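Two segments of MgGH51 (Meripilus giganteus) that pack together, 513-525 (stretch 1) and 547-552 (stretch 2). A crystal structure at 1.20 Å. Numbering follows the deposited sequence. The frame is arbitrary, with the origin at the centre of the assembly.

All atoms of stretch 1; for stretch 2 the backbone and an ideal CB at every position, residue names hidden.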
# COMPACT_ATOMS: atom_id res chain seq x y z
N LYS A 513 -5.08 -4.36 -13.74
CA LYS A 513 -3.95 -4.33 -14.69
C LYS A 513 -4.45 -4.27 -16.14
O LYS A 513 -3.88 -3.50 -16.95
CB LYS A 513 -3.11 -5.58 -14.43
CG LYS A 513 -1.91 -5.73 -15.34
CD LYS A 513 -1.09 -7.00 -15.06
CE LYS A 513 0.10 -7.17 -15.99
NZ LYS A 513 0.76 -8.49 -15.81
N LEU A 514 -5.44 -5.05 -16.48
CA LEU A 514 -5.98 -5.03 -17.85
C LEU A 514 -6.50 -3.64 -18.18
O LEU A 514 -6.32 -3.17 -19.31
CB LEU A 514 -7.08 -6.09 -18.01
CG LEU A 514 -6.59 -7.53 -18.15
CD1 LEU A 514 -7.74 -8.47 -18.03
CD2 LEU A 514 -5.86 -7.78 -19.42
N PHE A 515 -7.16 -2.97 -17.23
CA PHE A 515 -7.68 -1.64 -17.53
C PHE A 515 -6.57 -0.62 -17.64
O PHE A 515 -6.60 0.24 -18.52
CB PHE A 515 -8.77 -1.24 -16.51
CG PHE A 515 -10.16 -1.73 -16.88
CD1 PHE A 515 -10.46 -3.06 -17.00
CD2 PHE A 515 -11.17 -0.81 -17.11
CE1 PHE A 515 -11.71 -3.46 -17.42
CE2 PHE A 515 -12.41 -1.22 -17.53
CZ PHE A 515 -12.69 -2.54 -17.68
N ALA A 516 -5.61 -0.65 -16.72
CA ALA A 516 -4.56 0.37 -16.64
C ALA A 516 -3.52 0.24 -17.72
O ALA A 516 -3.00 1.27 -18.20
CB ALA A 516 -3.89 0.30 -15.26
N LEU A 517 -3.15 -0.97 -18.11
CA LEU A 517 -2.09 -1.13 -19.13
C LEU A 517 -2.62 -0.99 -20.56
O LEU A 517 -1.79 -0.95 -21.53
CB LEU A 517 -1.48 -2.51 -19.01
CG LEU A 517 -0.55 -2.73 -17.82
CD1 LEU A 517 0.08 -4.09 -17.93
CD2 LEU A 517 0.56 -1.68 -17.73
N ASN A 518 -3.90 -0.96 -20.77
CA ASN A 518 -4.54 -0.94 -22.08
C ASN A 518 -5.52 0.26 -22.13
O ASN A 518 -6.73 0.09 -22.23
CB ASN A 518 -5.24 -2.29 -22.35
CG ASN A 518 -4.30 -3.45 -22.20
OD1 ASN A 518 -3.49 -3.75 -23.07
ND2 ASN A 518 -4.40 -4.12 -21.09
N LYS A 519 -4.97 1.44 -22.03
CA LYS A 519 -5.73 2.69 -21.84
C LYS A 519 -5.12 3.79 -22.74
O LYS A 519 -3.94 4.14 -22.59
CB LYS A 519 -5.68 3.18 -20.39
CG LYS A 519 -6.58 4.40 -20.14
CD LYS A 519 -6.07 5.28 -19.03
CE LYS A 519 -4.95 6.10 -19.45
NZ LYS A 519 -4.40 6.84 -18.36
N GLY A 520 -5.89 4.22 -23.67
CA GLY A 520 -5.47 5.31 -24.51
C GLY A 520 -5.69 6.69 -23.85
O GLY A 520 -6.25 6.79 -22.75
N ASP A 521 -5.30 7.71 -24.55
CA ASP A 521 -5.50 9.11 -24.17
C ASP A 521 -6.71 9.73 -24.83
O ASP A 521 -7.08 10.85 -24.46
CB ASP A 521 -4.21 9.94 -24.38
CG ASP A 521 -3.72 9.98 -25.80
OD1 ASP A 521 -4.36 9.37 -26.67
OD2 ASP A 521 -2.73 10.70 -26.06
N GLN A 522 -7.38 9.01 -25.73
CA GLN A 522 -8.61 9.49 -26.37
C GLN A 522 -9.75 8.53 -25.99
O GLN A 522 -9.59 7.29 -26.11
CB GLN A 522 -8.49 9.49 -27.90
CG GLN A 522 -7.27 10.24 -28.45
CD GLN A 522 -7.23 10.20 -29.94
OE1 GLN A 522 -7.57 9.18 -30.58
NE2 GLN A 522 -6.85 11.33 -30.58
N TYR A 523 -10.92 9.06 -25.60
CA TYR A 523 -12.13 8.25 -25.39
C TYR A 523 -12.94 8.24 -26.68
O TYR A 523 -13.30 9.31 -27.17
CB TYR A 523 -12.99 8.75 -24.22
CG TYR A 523 -14.20 7.87 -24.02
CD1 TYR A 523 -14.07 6.61 -23.45
CD2 TYR A 523 -15.44 8.26 -24.49
CE1 TYR A 523 -15.15 5.74 -23.37
CE2 TYR A 523 -16.51 7.42 -24.38
CZ TYR A 523 -16.37 6.14 -23.86
OH TYR A 523 -17.43 5.27 -23.79
N LEU A 524 -13.23 7.04 -27.18
CA LEU A 524 -14.03 6.87 -28.42
C LEU A 524 -15.45 6.46 -28.02
O LEU A 524 -15.68 5.35 -27.55
CB LEU A 524 -13.41 5.80 -29.32
CG LEU A 524 -12.07 6.12 -29.90
CD1 LEU A 524 -11.57 4.97 -30.72
CD2 LEU A 524 -12.10 7.37 -30.81
N PRO A 525 -16.44 7.37 -28.21
CA PRO A 525 -17.81 6.98 -27.88
C PRO A 525 -18.24 5.74 -28.70
O PRO A 525 -17.78 5.54 -29.85
CB PRO A 525 -18.68 8.20 -28.24
CG PRO A 525 -17.71 9.33 -28.37
CD PRO A 525 -16.35 8.75 -28.72
N UNK A 547 -3.20 2.68 -31.46
CA UNK A 547 -3.58 1.48 -30.69
C UNK A 547 -4.92 1.78 -30.01
O UNK A 547 -5.08 2.81 -29.34
CB UNK A 547 -2.51 1.10 -29.66
N UNK A 548 -5.89 0.88 -30.21
CA UNK A 548 -7.27 1.09 -29.80
C UNK A 548 -7.67 -0.09 -28.92
O UNK A 548 -7.58 -1.27 -29.36
CB UNK A 548 -8.20 1.23 -31.01
N UNK A 549 -8.10 0.23 -27.71
CA UNK A 549 -8.31 -0.75 -26.61
C UNK A 549 -9.78 -0.88 -26.34
O UNK A 549 -10.41 0.08 -25.88
CB UNK A 549 -7.58 -0.34 -25.33
N UNK A 550 -10.34 -2.04 -26.67
CA UNK A 550 -11.76 -2.35 -26.47
C UNK A 550 -11.87 -3.23 -25.26
O UNK A 550 -11.46 -4.40 -25.27
CB UNK A 550 -12.38 -3.03 -27.70
N UNK A 551 -12.35 -2.66 -24.14
CA UNK A 551 -12.45 -3.38 -22.85
C UNK A 551 -13.88 -3.80 -22.62
O UNK A 551 -14.77 -2.97 -22.76
CB UNK A 551 -11.96 -2.52 -21.69
N UNK A 552 -14.06 -5.08 -22.31
CA UNK A 552 -15.40 -5.69 -22.28
C UNK A 552 -15.56 -6.47 -20.98
O UNK A 552 -14.76 -7.40 -20.69
CB UNK A 552 -15.62 -6.60 -23.49

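Stretch 2 is an extended strand: every position has phi between -132° and -60° and psi between 105° and 129°, so successive side chains point to alternating sides. The nearest CA pairs, 515 with 551, 518 with 549 and 520 with 548, indicate where stretch 1 can bear on it.

At 547 nothing of stretch 1 lies within 5.5 Å of the ideal CB, so the contact sets no limit and many residues would suit. The deposited residue is Lys 547, whose side chain stays out of reach.

Position 548 points sideways. Its ideal CB is 5.0 Å from CD1 of Leu 524, which leaves room for a small or medium side chain with some apolar surface: valine, threonine or isoleucine, the beta-branched residues common in strands. It is Thr 548, with chi1 at -57°; its CG2 meets Leu 524 CD1 at 4.0 Å.

Position 549 points toward stretch 1, and closely: the ideal CB sits 3.2 Å from Asn 518 O and 4.6 Å from Lys 519 N. Ahead lies the backbone of the turn from Asn 518 to Gly 520. A side chain that is not branched at CB could lie along this backbone, so an aromatic, leucine or methionine would be plausible. The residue is Phe 549 (chi1 -50°). Lys 519 N and Asn 518 C lie over one face of its ring, Gly 520 N is 3.4 Å from Phe 549 CD2, and Asn 518 CB is 3.7 Å from Phe 549 CD1.

Position 550 points away, with no atom of stretch 1 within 5.5 Å of its ideal CB; this contact does not discriminate. It is Ile 550.

Position 551 again points toward stretch 1, its ideal CB 4.1 Å from Phe 515 CZ. Beyond that ring, where the helix gives way to loop, the carbonyls of Phe 515 and Asn 518 offer two acceptors. A long side chain ending in a donor would suit, lysine or arginine, while a shorter apolar one could still cover the ring. Lys 551 meets both demands. Its CE packs over the Phe 515 face, 3.8 Å from the ring centroid and 27° off the normal, a CH-pi contact; its NZ donates hydrogen bonds to Phe 515 O (3.0 Å) and Asn 518 O (2.8 Å). Asn 518 ND2 in turn bonds Leu 514 O at 2.8 Å, tying the loop back to the helix.

Position 552 points away and its ideal CB is clear of stretch 1, so the choice is open here; it is Ile 552.

Stretch 2 (547-552) KTFIKI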
# COMPACT_ATOMS: atom_id res chain seq x y z
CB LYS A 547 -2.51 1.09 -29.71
CG LYS A 547 -1.40 0.27 -30.24
CD LYS A 547 -0.61 -0.27 -29.08
CE LYS A 547 0.32 -1.32 -29.55
NZ LYS A 547 1.13 -1.71 -28.38
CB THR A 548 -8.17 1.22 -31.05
OG1 THR A 548 -7.68 2.29 -31.85
CG2 THR A 548 -9.62 1.45 -30.71
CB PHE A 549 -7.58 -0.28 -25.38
CG PHE A 549 -6.14 0.11 -25.59
CD1 PHE A 549 -5.16 -0.84 -25.70
CD2 PHE A 549 -5.79 1.44 -25.66
CE1 PHE A 549 -3.83 -0.50 -25.87
CE2 PHE A 549 -4.48 1.82 -25.83
CZ PHE A 549 -3.51 0.84 -25.96
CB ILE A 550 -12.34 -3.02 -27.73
CG1 ILE A 550 -12.16 -2.20 -28.99
CG2 ILE A 550 -13.78 -3.41 -27.48
CD1 ILE A 550 -12.39 -2.96 -30.28
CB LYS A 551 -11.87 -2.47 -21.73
CG LYS A 551 -10.40 -2.16 -21.91
CD LYS A 551 -9.64 -1.73 -20.73
CE LYS A 551 -9.98 -0.35 -20.28
NZ LYS A 551 -8.80 0.67 -20.47
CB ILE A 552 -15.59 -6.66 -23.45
CG1 ILE A 552 -15.26 -6.00 -24.79
CG2 ILE A 552 -16.99 -7.25 -23.43
CD1 ILE A 552 -15.01 -6.97 -25.93
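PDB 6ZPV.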